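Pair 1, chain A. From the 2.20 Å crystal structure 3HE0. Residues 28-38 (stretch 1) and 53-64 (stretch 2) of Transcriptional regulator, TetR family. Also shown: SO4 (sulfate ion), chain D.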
# COMPACT_ATOMS: atom_id res chain seq x y z
N GLY A 28 10.21 12.66 -3.06
CA GLY A 28 9.91 12.43 -1.63
C GLY A 28 10.00 13.58 -0.62
O GLY A 28 10.59 14.64 -0.89
N PHE A 29 9.43 13.33 0.57
CA PHE A 29 9.39 14.28 1.70
C PHE A 29 10.76 14.81 2.16
O PHE A 29 10.97 16.03 2.21
CB PHE A 29 8.65 13.65 2.90
CG PHE A 29 7.16 13.52 2.70
CD1 PHE A 29 6.29 14.55 3.07
CD2 PHE A 29 6.61 12.37 2.16
CE1 PHE A 29 4.91 14.43 2.88
CE2 PHE A 29 5.22 12.25 1.97
CZ PHE A 29 4.38 13.28 2.33
N GLN A 30 11.68 13.91 2.48
CA GLN A 30 13.01 14.30 3.02
C GLN A 30 13.87 15.12 2.03
O GLN A 30 14.73 15.91 2.43
CB GLN A 30 13.81 13.06 3.47
CG GLN A 30 13.22 12.29 4.65
CD GLN A 30 13.96 10.98 4.92
OE1 GLN A 30 15.16 10.97 5.20
NE2 GLN A 30 13.24 9.87 4.84
N GLY A 31 13.63 14.90 0.74
CA GLY A 31 14.39 15.57 -0.30
C GLY A 31 14.08 17.05 -0.43
O GLY A 31 14.91 17.80 -0.93
N LEU A 32 12.91 17.47 0.04
CA LEU A 32 12.38 18.78 -0.28
C LEU A 32 13.27 19.92 0.19
O LEU A 32 13.69 19.98 1.35
CB LEU A 32 10.98 18.94 0.30
CG LEU A 32 10.21 20.20 -0.11
CD1 LEU A 32 9.64 20.07 -1.50
CD2 LEU A 32 9.11 20.45 0.85
N SER A 33 13.56 20.82 -0.75
CA SER A 33 14.34 22.03 -0.51
C SER A 33 13.45 23.25 -0.59
O SER A 33 12.74 23.41 -1.58
CB SER A 33 15.41 22.19 -1.58
OG SER A 33 15.67 23.56 -1.80
N MSE A 34 13.53 24.13 0.39
CA MSE A 34 12.73 25.35 0.33
C MSE A 34 13.10 26.20 -0.90
O MSE A 34 12.26 26.90 -1.47
CB MSE A 34 12.86 26.15 1.62
CG MSE A 34 12.28 25.45 2.85
SE MSE A 34 10.38 24.96 2.75
CE MSE A 34 9.54 26.18 4.03
N GLN A 35 14.36 26.10 -1.32
CA GLN A 35 14.85 26.88 -2.46
C GLN A 35 14.28 26.40 -3.80
O GLN A 35 13.78 27.20 -4.60
CB GLN A 35 16.39 26.84 -2.52
CG GLN A 35 17.01 27.97 -3.35
CD GLN A 35 16.74 29.35 -2.76
OE1 GLN A 35 16.03 30.14 -3.38
NE2 GLN A 35 17.28 29.63 -1.58
N LYS A 36 14.36 25.10 -4.04
CA LYS A 36 13.83 24.54 -5.29
C LYS A 36 12.32 24.72 -5.30
O LYS A 36 11.73 24.97 -6.35
CB LYS A 36 14.21 23.06 -5.46
CG LYS A 36 14.68 22.67 -6.90
CD LYS A 36 13.74 21.72 -7.65
CE LYS A 36 14.35 21.27 -9.01
NZ LYS A 36 13.50 20.34 -9.84
N LEU A 37 11.71 24.61 -4.11
CA LEU A 37 10.27 24.82 -3.98
C LEU A 37 9.96 26.20 -4.51
O LEU A 37 9.09 26.35 -5.35
CB LEU A 37 9.81 24.66 -2.52
CG LEU A 37 8.31 24.87 -2.26
CD1 LEU A 37 7.45 23.85 -3.00
CD2 LEU A 37 8.04 24.78 -0.80
N ALA A 38 10.69 27.20 -4.03
CA ALA A 38 10.40 28.58 -4.41
C ALA A 38 10.62 28.76 -5.91
O ALA A 38 9.81 29.40 -6.58
CB ALA A 38 11.24 29.56 -3.58
N SER A 53 5.44 28.24 8.41
CA SER A 53 6.49 28.65 9.34
C SER A 53 7.83 27.99 9.04
O SER A 53 8.85 28.61 9.18
CB SER A 53 6.09 28.41 10.79
OG SER A 53 5.40 27.19 10.92
N ASP A 54 7.82 26.76 8.56
CA ASP A 54 9.04 26.02 8.32
C ASP A 54 8.72 24.77 7.49
O ASP A 54 7.54 24.49 7.17
CB ASP A 54 9.67 25.62 9.67
CG ASP A 54 8.75 24.76 10.53
OD1 ASP A 54 7.84 24.11 10.01
OD2 ASP A 54 8.92 24.72 11.75
N LYS A 55 9.77 24.02 7.15
CA LYS A 55 9.62 22.87 6.25
C LYS A 55 8.63 21.89 6.83
O LYS A 55 7.77 21.38 6.12
CB LYS A 55 10.97 22.18 6.02
CG LYS A 55 10.96 21.06 4.94
CD LYS A 55 12.42 20.74 4.45
CE LYS A 55 12.88 19.30 4.74
NZ LYS A 55 12.64 18.34 3.57
N GLU A 56 8.73 21.66 8.13
CA GLU A 56 7.92 20.65 8.80
C GLU A 56 6.45 21.00 8.74
O GLU A 56 5.61 20.16 8.47
CB GLU A 56 8.36 20.49 10.26
CG GLU A 56 9.84 20.18 10.42
CD GLU A 56 10.75 21.41 10.66
OE1 GLU A 56 10.91 22.28 9.75
OE2 GLU A 56 11.34 21.47 11.78
N HIS A 57 6.12 22.28 8.94
CA HIS A 57 4.71 22.69 8.82
C HIS A 57 4.20 22.58 7.42
O HIS A 57 3.10 22.11 7.20
CB HIS A 57 4.50 24.10 9.38
CG HIS A 57 4.46 24.13 10.87
ND1 HIS A 57 5.61 24.23 11.63
CD2 HIS A 57 3.43 24.00 11.73
CE1 HIS A 57 5.27 24.22 12.91
NE2 HIS A 57 3.96 24.05 13.00
N LEU A 58 5.03 22.95 6.46
CA LEU A 58 4.70 22.74 5.05
C LEU A 58 4.38 21.27 4.77
O LEU A 58 3.38 20.97 4.14
CB LEU A 58 5.82 23.20 4.13
CG LEU A 58 5.68 22.95 2.64
CD1 LEU A 58 4.46 23.65 2.05
CD2 LEU A 58 6.99 23.45 2.00
N LEU A 59 5.20 20.35 5.26
CA LEU A 59 4.96 18.91 5.01
C LEU A 59 3.60 18.46 5.54
O LEU A 59 2.86 17.73 4.86
CB LEU A 59 6.12 18.02 5.56
CG LEU A 59 7.49 18.33 4.90
CD1 LEU A 59 8.67 17.49 5.37
CD2 LEU A 59 7.39 18.24 3.38
N GLU A 60 3.23 18.92 6.72
CA GLU A 60 1.94 18.54 7.30
C GLU A 60 0.79 19.04 6.45
O GLU A 60 -0.24 18.36 6.32
CB GLU A 60 1.81 19.09 8.73
CG GLU A 60 0.52 18.68 9.44
CD GLU A 60 0.35 17.13 9.57
OE1 GLU A 60 1.36 16.36 9.60
OE2 GLU A 60 -0.83 16.68 9.61
N GLU A 61 0.96 20.23 5.90
CA GLU A 61 -0.08 20.84 5.08
C GLU A 61 -0.15 20.09 3.78
O GLU A 61 -1.22 19.96 3.21
CB GLU A 61 0.21 22.32 4.79
CG GLU A 61 0.13 23.21 6.01
CD GLU A 61 -1.22 23.07 6.68
OE1 GLU A 61 -2.25 23.20 5.97
OE2 GLU A 61 -1.28 22.78 7.91
N VAL A 62 0.98 19.61 3.30
CA VAL A 62 0.97 18.77 2.12
C VAL A 62 0.14 17.48 2.38
O VAL A 62 -0.79 17.17 1.65
CB VAL A 62 2.42 18.47 1.61
CG1 VAL A 62 2.45 17.24 0.71
CG2 VAL A 62 2.98 19.69 0.88
N ARG A 63 0.45 16.77 3.47
CA ARG A 63 -0.31 15.54 3.79
C ARG A 63 -1.79 15.82 3.83
O ARG A 63 -2.59 15.06 3.27
CB ARG A 63 0.11 14.92 5.12
CG ARG A 63 1.57 14.47 5.16
CD ARG A 63 1.96 13.93 6.54
NE ARG A 63 3.42 13.85 6.65
CZ ARG A 63 4.20 14.71 7.31
NH1 ARG A 63 3.69 15.74 8.01
NH2 ARG A 63 5.51 14.53 7.28
N LEU A 64 -2.18 16.92 4.49
CA LEU A 64 -3.61 17.18 4.66
C LEU A 64 -4.23 17.52 3.34
O LEU A 64 -5.38 17.13 3.07
CB LEU A 64 -3.89 18.30 5.68
CG LEU A 64 -3.51 17.94 7.12
CD1 LEU A 64 -3.67 19.12 8.09
CD2 LEU A 64 -4.28 16.68 7.58
S SO4 D . 10.72 10.15 1.83
O1 SO4 D . 10.43 10.85 3.08
O2 SO4 D . 11.35 11.09 0.91
O3 SO4 D . 9.46 9.61 1.29
O4 SO4 D . 11.68 9.09 2.08

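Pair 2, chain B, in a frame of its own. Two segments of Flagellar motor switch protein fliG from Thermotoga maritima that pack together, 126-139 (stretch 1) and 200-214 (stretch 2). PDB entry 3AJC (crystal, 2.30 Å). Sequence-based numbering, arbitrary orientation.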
# COMPACT_ATOMS: atom_id res chain seq x y z
N ARG B 126 3.50 -2.77 -7.75
CA ARG B 126 3.21 -1.47 -8.29
C ARG B 126 1.73 -1.15 -8.13
O ARG B 126 1.37 -0.10 -7.57
CB ARG B 126 3.61 -1.42 -9.76
CG ARG B 126 3.61 -0.03 -10.36
CD ARG B 126 3.88 -0.08 -11.84
NE ARG B 126 3.62 -1.39 -12.42
CZ ARG B 126 4.51 -2.39 -12.45
NH1 ARG B 126 5.72 -2.21 -11.95
NH2 ARG B 126 4.18 -3.55 -12.99
N ARG B 127 0.87 -2.05 -8.60
CA ARG B 127 -0.57 -1.83 -8.48
C ARG B 127 -1.02 -1.72 -7.03
O ARG B 127 -1.98 -1.03 -6.73
CB ARG B 127 -1.35 -2.93 -9.22
CG ARG B 127 -1.30 -2.75 -10.75
CD ARG B 127 -2.19 -3.75 -11.51
NE ARG B 127 -1.72 -5.14 -11.38
CZ ARG B 127 -2.13 -5.99 -10.44
NH1 ARG B 127 -3.02 -5.61 -9.53
NH2 ARG B 127 -1.63 -7.21 -10.39
N ARG B 128 -0.33 -2.40 -6.12
CA ARG B 128 -0.69 -2.33 -4.71
C ARG B 128 -0.17 -1.04 -4.06
O ARG B 128 -0.55 -0.72 -2.93
CB ARG B 128 -0.13 -3.53 -3.95
CG ARG B 128 -0.98 -4.77 -4.06
CD ARG B 128 -2.37 -4.50 -3.51
NE ARG B 128 -3.17 -5.72 -3.42
CZ ARG B 128 -2.86 -6.76 -2.66
NH1 ARG B 128 -1.76 -6.74 -1.91
NH2 ARG B 128 -3.64 -7.83 -2.64
N MET B 129 0.67 -0.30 -4.78
CA MET B 129 1.25 0.95 -4.27
C MET B 129 0.33 2.17 -4.42
O MET B 129 0.61 3.24 -3.88
CB MET B 129 2.58 1.24 -4.99
CG MET B 129 3.76 0.44 -4.45
SD MET B 129 5.25 0.68 -5.44
CE MET B 129 5.73 2.38 -4.94
N PHE B 130 -0.76 1.99 -5.16
CA PHE B 130 -1.72 3.06 -5.41
C PHE B 130 -2.25 3.66 -4.10
O PHE B 130 -2.75 2.93 -3.24
CB PHE B 130 -2.90 2.49 -6.22
CG PHE B 130 -3.74 3.54 -6.89
CD1 PHE B 130 -3.42 4.01 -8.16
CD2 PHE B 130 -4.84 4.09 -6.23
CE1 PHE B 130 -4.16 5.01 -8.76
CE2 PHE B 130 -5.60 5.10 -6.83
CZ PHE B 130 -5.26 5.56 -8.10
N VAL B 131 -2.11 4.97 -3.93
CA VAL B 131 -2.64 5.63 -2.74
C VAL B 131 -3.78 6.53 -3.19
O VAL B 131 -3.94 6.79 -4.38
CB VAL B 131 -1.58 6.49 -1.99
CG1 VAL B 131 -0.50 5.58 -1.42
CG2 VAL B 131 -1.00 7.55 -2.92
N PHE B 132 -4.56 7.02 -2.24
CA PHE B 132 -5.70 7.86 -2.60
C PHE B 132 -5.37 9.05 -3.49
O PHE B 132 -6.11 9.32 -4.43
CB PHE B 132 -6.43 8.34 -1.34
CG PHE B 132 -7.82 8.83 -1.61
CD1 PHE B 132 -8.81 7.95 -2.08
CD2 PHE B 132 -8.16 10.16 -1.41
CE1 PHE B 132 -10.11 8.41 -2.34
CE2 PHE B 132 -9.45 10.63 -1.67
CZ PHE B 132 -10.43 9.75 -2.14
N GLU B 133 -4.27 9.75 -3.21
CA GLU B 133 -3.90 10.90 -4.03
C GLU B 133 -3.52 10.48 -5.44
O GLU B 133 -3.53 11.30 -6.35
CB GLU B 133 -2.73 11.68 -3.40
CG GLU B 133 -3.06 12.50 -2.16
CD GLU B 133 -4.10 13.60 -2.40
OE1 GLU B 133 -4.04 14.29 -3.43
OE2 GLU B 133 -4.98 13.79 -1.52
N ASP B 134 -3.20 9.20 -5.65
CA ASP B 134 -2.86 8.73 -6.99
C ASP B 134 -4.03 8.90 -7.96
O ASP B 134 -3.85 8.85 -9.18
CB ASP B 134 -2.39 7.27 -6.96
CG ASP B 134 -0.96 7.11 -6.41
OD1 ASP B 134 -0.09 7.93 -6.75
OD2 ASP B 134 -0.71 6.15 -5.66
N ILE B 135 -5.23 9.12 -7.43
CA ILE B 135 -6.41 9.32 -8.26
C ILE B 135 -6.21 10.53 -9.18
O ILE B 135 -6.86 10.65 -10.21
CB ILE B 135 -7.68 9.53 -7.39
CG1 ILE B 135 -8.06 8.21 -6.72
CG2 ILE B 135 -8.85 10.03 -8.25
CD1 ILE B 135 -9.16 8.31 -5.67
N LEU B 136 -5.28 11.41 -8.80
CA LEU B 136 -4.97 12.58 -9.63
C LEU B 136 -4.26 12.13 -10.91
O LEU B 136 -4.22 12.86 -11.90
CB LEU B 136 -4.08 13.56 -8.86
CG LEU B 136 -4.69 14.33 -7.69
CD1 LEU B 136 -3.59 15.10 -6.96
CD2 LEU B 136 -5.77 15.28 -8.20
N LYS B 137 -3.71 10.92 -10.88
CA LYS B 137 -3.01 10.37 -12.04
C LYS B 137 -4.00 9.85 -13.08
O LYS B 137 -3.65 9.70 -14.25
CB LYS B 137 -2.10 9.21 -11.62
CG LYS B 137 -0.61 9.48 -11.70
CD LYS B 137 -0.14 10.40 -10.58
CE LYS B 137 1.21 11.04 -10.93
NZ LYS B 137 1.28 11.43 -12.38
N LEU B 138 -5.23 9.57 -12.66
CA LEU B 138 -6.23 9.02 -13.57
C LEU B 138 -6.90 10.04 -14.47
O LEU B 138 -7.04 11.21 -14.10
CB LEU B 138 -7.31 8.28 -12.77
CG LEU B 138 -6.80 7.31 -11.70
CD1 LEU B 138 -7.97 6.52 -11.11
CD2 LEU B 138 -5.78 6.36 -12.32
N ASP B 139 -7.30 9.61 -15.67
CA ASP B 139 -7.98 10.50 -16.59
C ASP B 139 -9.45 10.58 -16.18
O ASP B 139 -9.97 9.66 -15.55
CB ASP B 139 -7.87 10.02 -18.04
CG ASP B 139 -8.84 8.92 -18.36
OD1 ASP B 139 -8.63 7.77 -17.89
OD2 ASP B 139 -9.83 9.20 -19.08
N ALA B 200 -12.57 4.36 4.26
CA ALA B 200 -13.37 4.85 3.15
C ALA B 200 -12.44 4.97 1.94
O ALA B 200 -12.75 4.48 0.85
CB ALA B 200 -14.00 6.23 3.49
N GLN B 201 -11.27 5.58 2.15
CA GLN B 201 -10.29 5.73 1.07
C GLN B 201 -9.80 4.35 0.62
O GLN B 201 -9.66 4.08 -0.58
CB GLN B 201 -9.11 6.61 1.53
CG GLN B 201 -9.49 8.08 1.79
CD GLN B 201 -8.31 9.01 2.07
OE1 GLN B 201 -7.20 8.57 2.38
NE2 GLN B 201 -8.55 10.31 1.97
N GLN B 202 -9.56 3.47 1.58
CA GLN B 202 -9.10 2.12 1.25
C GLN B 202 -10.14 1.41 0.36
O GLN B 202 -9.80 0.70 -0.58
CB GLN B 202 -8.91 1.31 2.53
CG GLN B 202 -8.47 -0.10 2.26
CD GLN B 202 -6.98 -0.18 1.99
OE1 GLN B 202 -6.41 0.66 1.29
NE2 GLN B 202 -6.34 -1.21 2.54
N LYS B 203 -11.42 1.62 0.69
CA LYS B 203 -12.53 1.02 -0.05
C LYS B 203 -12.54 1.50 -1.50
O LYS B 203 -12.80 0.72 -2.42
CB LYS B 203 -13.84 1.42 0.62
CG LYS B 203 -14.67 0.27 1.14
CD LYS B 203 -15.53 0.74 2.31
CE LYS B 203 -16.52 -0.33 2.74
NZ LYS B 203 -17.23 0.08 3.99
N ILE B 204 -12.30 2.79 -1.70
CA ILE B 204 -12.29 3.34 -3.04
C ILE B 204 -11.08 2.80 -3.80
O ILE B 204 -11.17 2.48 -4.99
CB ILE B 204 -12.22 4.88 -3.00
CG1 ILE B 204 -13.49 5.43 -2.32
CG2 ILE B 204 -12.04 5.42 -4.42
CD1 ILE B 204 -13.62 6.97 -2.35
N ILE B 205 -9.95 2.69 -3.11
CA ILE B 205 -8.73 2.17 -3.71
C ILE B 205 -8.95 0.74 -4.17
O ILE B 205 -8.49 0.35 -5.24
CB ILE B 205 -7.56 2.21 -2.70
CG1 ILE B 205 -7.13 3.66 -2.48
CG2 ILE B 205 -6.39 1.36 -3.22
CD1 ILE B 205 -6.09 3.83 -1.40
N ASN B 206 -9.64 -0.06 -3.36
CA ASN B 206 -9.91 -1.44 -3.73
C ASN B 206 -10.76 -1.47 -5.00
O ASN B 206 -10.55 -2.31 -5.87
CB ASN B 206 -10.62 -2.18 -2.58
CG ASN B 206 -9.72 -2.35 -1.37
OD1 ASN B 206 -8.51 -2.44 -1.49
ND2 ASN B 206 -10.32 -2.39 -0.19
N ILE B 207 -11.71 -0.54 -5.10
CA ILE B 207 -12.56 -0.45 -6.29
C ILE B 207 -11.66 -0.22 -7.51
O ILE B 207 -11.84 -0.83 -8.56
CB ILE B 207 -13.58 0.72 -6.17
CG1 ILE B 207 -14.64 0.39 -5.13
CG2 ILE B 207 -14.22 1.01 -7.53
CD1 ILE B 207 -15.65 1.50 -4.92
N ILE B 208 -10.70 0.68 -7.37
CA ILE B 208 -9.77 1.01 -8.45
C ILE B 208 -8.90 -0.21 -8.81
O ILE B 208 -8.72 -0.53 -9.98
CB ILE B 208 -8.88 2.20 -8.03
CG1 ILE B 208 -9.74 3.47 -7.96
CG2 ILE B 208 -7.71 2.38 -9.01
CD1 ILE B 208 -9.07 4.66 -7.29
N ARG B 209 -8.37 -0.88 -7.79
CA ARG B 209 -7.54 -2.05 -8.03
C ARG B 209 -8.31 -3.13 -8.79
O ARG B 209 -7.75 -3.82 -9.64
CB ARG B 209 -7.02 -2.60 -6.70
CG ARG B 209 -5.78 -3.46 -6.83
CD ARG B 209 -5.15 -3.68 -5.48
NE ARG B 209 -5.96 -4.54 -4.62
CZ ARG B 209 -6.16 -4.32 -3.32
NH1 ARG B 209 -5.61 -3.26 -2.73
NH2 ARG B 209 -6.91 -5.16 -2.62
N ARG B 210 -9.61 -3.25 -8.50
CA ARG B 210 -10.46 -4.24 -9.16
C ARG B 210 -10.83 -3.82 -10.58
O ARG B 210 -10.92 -4.66 -11.48
CB ARG B 210 -11.74 -4.48 -8.36
CG ARG B 210 -12.75 -5.35 -9.08
CD ARG B 210 -13.96 -5.64 -8.20
NE ARG B 210 -14.66 -4.43 -7.78
CZ ARG B 210 -15.34 -3.64 -8.60
NH1 ARG B 210 -15.43 -3.93 -9.90
NH2 ARG B 210 -15.94 -2.55 -8.13
N LEU B 211 -11.06 -2.53 -10.79
CA LEU B 211 -11.43 -2.03 -12.11
C LEU B 211 -10.26 -2.04 -13.08
O LEU B 211 -10.45 -1.91 -14.29
CB LEU B 211 -12.01 -0.62 -12.02
CG LEU B 211 -13.47 -0.54 -11.57
CD1 LEU B 211 -13.92 0.90 -11.57
CD2 LEU B 211 -14.34 -1.38 -12.50
N GLU B 212 -9.04 -2.20 -12.57
CA GLU B 212 -7.89 -2.25 -13.45
C GLU B 212 -7.53 -3.70 -13.73
O GLU B 212 -6.92 -4.01 -14.76
CB GLU B 212 -6.71 -1.50 -12.83
CG GLU B 212 -6.20 -2.05 -11.53
CD GLU B 212 -5.05 -1.23 -10.99
OE1 GLU B 212 -4.10 -1.00 -11.76
OE2 GLU B 212 -5.10 -0.82 -9.81
N GLU B 213 -7.89 -4.58 -12.80
CA GLU B 213 -7.65 -6.01 -12.97
C GLU B 213 -8.57 -6.40 -14.12
O GLU B 213 -8.30 -7.34 -14.87
CB GLU B 213 -8.04 -6.77 -11.71
CG GLU B 213 -7.05 -6.61 -10.57
CD GLU B 213 -5.98 -7.68 -10.57
OE1 GLU B 213 -5.05 -7.60 -9.74
OE2 GLU B 213 -6.07 -8.61 -11.41
N ALA B 214 -9.67 -5.66 -14.24
CA ALA B 214 -10.65 -5.86 -15.29
C ALA B 214 -10.16 -5.10 -16.52
O ALA B 214 -10.91 -4.91 -17.48
CB ALA B 214 -12.01 -5.33 -14.84

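Superposing N, CA and C of 14 central residues brings pair 2 onto pair 1 with an RMSD of 0.8 Å. In both pairs a helical or helix-like segment turns through a short loop and begins a new helical segment, 3-10 in pair 2, while a helix of the second stretch packs beside it. Phe A29 to Gln A35 matches Arg B127 to Glu B133, and Asp A54 to Leu A64 matches Ile B204 to Ala B214. In pair 1 a type I turn from Phe A29 to Leu A32 carries the bond Leu A32 N to Phe A29 O (3.2 Å); pair 2 has a comparable i+3 bond one position earlier, Met B129 N to Arg B126 O (2.9 Å).

The most closely matched packing site is Leu A58, paired with Ile B208, with side-chain centres 0.5 Å apart. Both point toward the first stretch and fill the space beneath the loop. In pair 1, Leu A58 CD2 meets Leu A32 CD2 at 3.8 Å, Met A34 SE (a selenomethionine) at 3.8 Å and Leu A37 CD2 at 3.3 Å. In pair 2 the position of Leu A32 carries Phe B130, whose CE2 lies 3.5 Å from Ile B208 CD1. Ile B208 CG2 also lies over one ring face, 4.2 Å from the centroid of the Phe B130 ring and 14° off its normal.

Lys A55 and Ile B205 share a position but treat the loop differently. Lys A55 NZ donates to Leu A32 O at 3.0 Å and weakly to Phe A29 O (3.2 Å) and Gln A30 O (3.4 Å), so a single ammonium group gathers carbonyls of the turn. Ile B205 CD1 instead rests against the loop backbone, 3.9 Å from Phe B130 O and 3.6 Å from Phe B132 N; no hydrogen bond crosses between the stretches of pair 2.

At another shared site, Phe A29 and Arg B127 have side-chain centres 1.1 Å apart. The phenylalanine makes an apolar contact, Phe A29 CD1 to Leu A59 CD2 at 3.9 Å, and Phe A29 CE1 approaches Arg A63 CG at 4.0 Å. The arginine makes a salt bridge, Arg B127 NH1 to Glu B213 OE1 at 2.9 Å, using the position matched to Arg A63, although Glu B213 is poorly ordered.

Met A34 and Phe B132 diverge more, their side-chain centres 3.5 Å apart. Met A34 CE reaches the backbone at Asp A54 C (3.8 Å), whereas Phe B132 CE1 meets a side chain at the matched position, Ile B204 CD1 (3.8 Å).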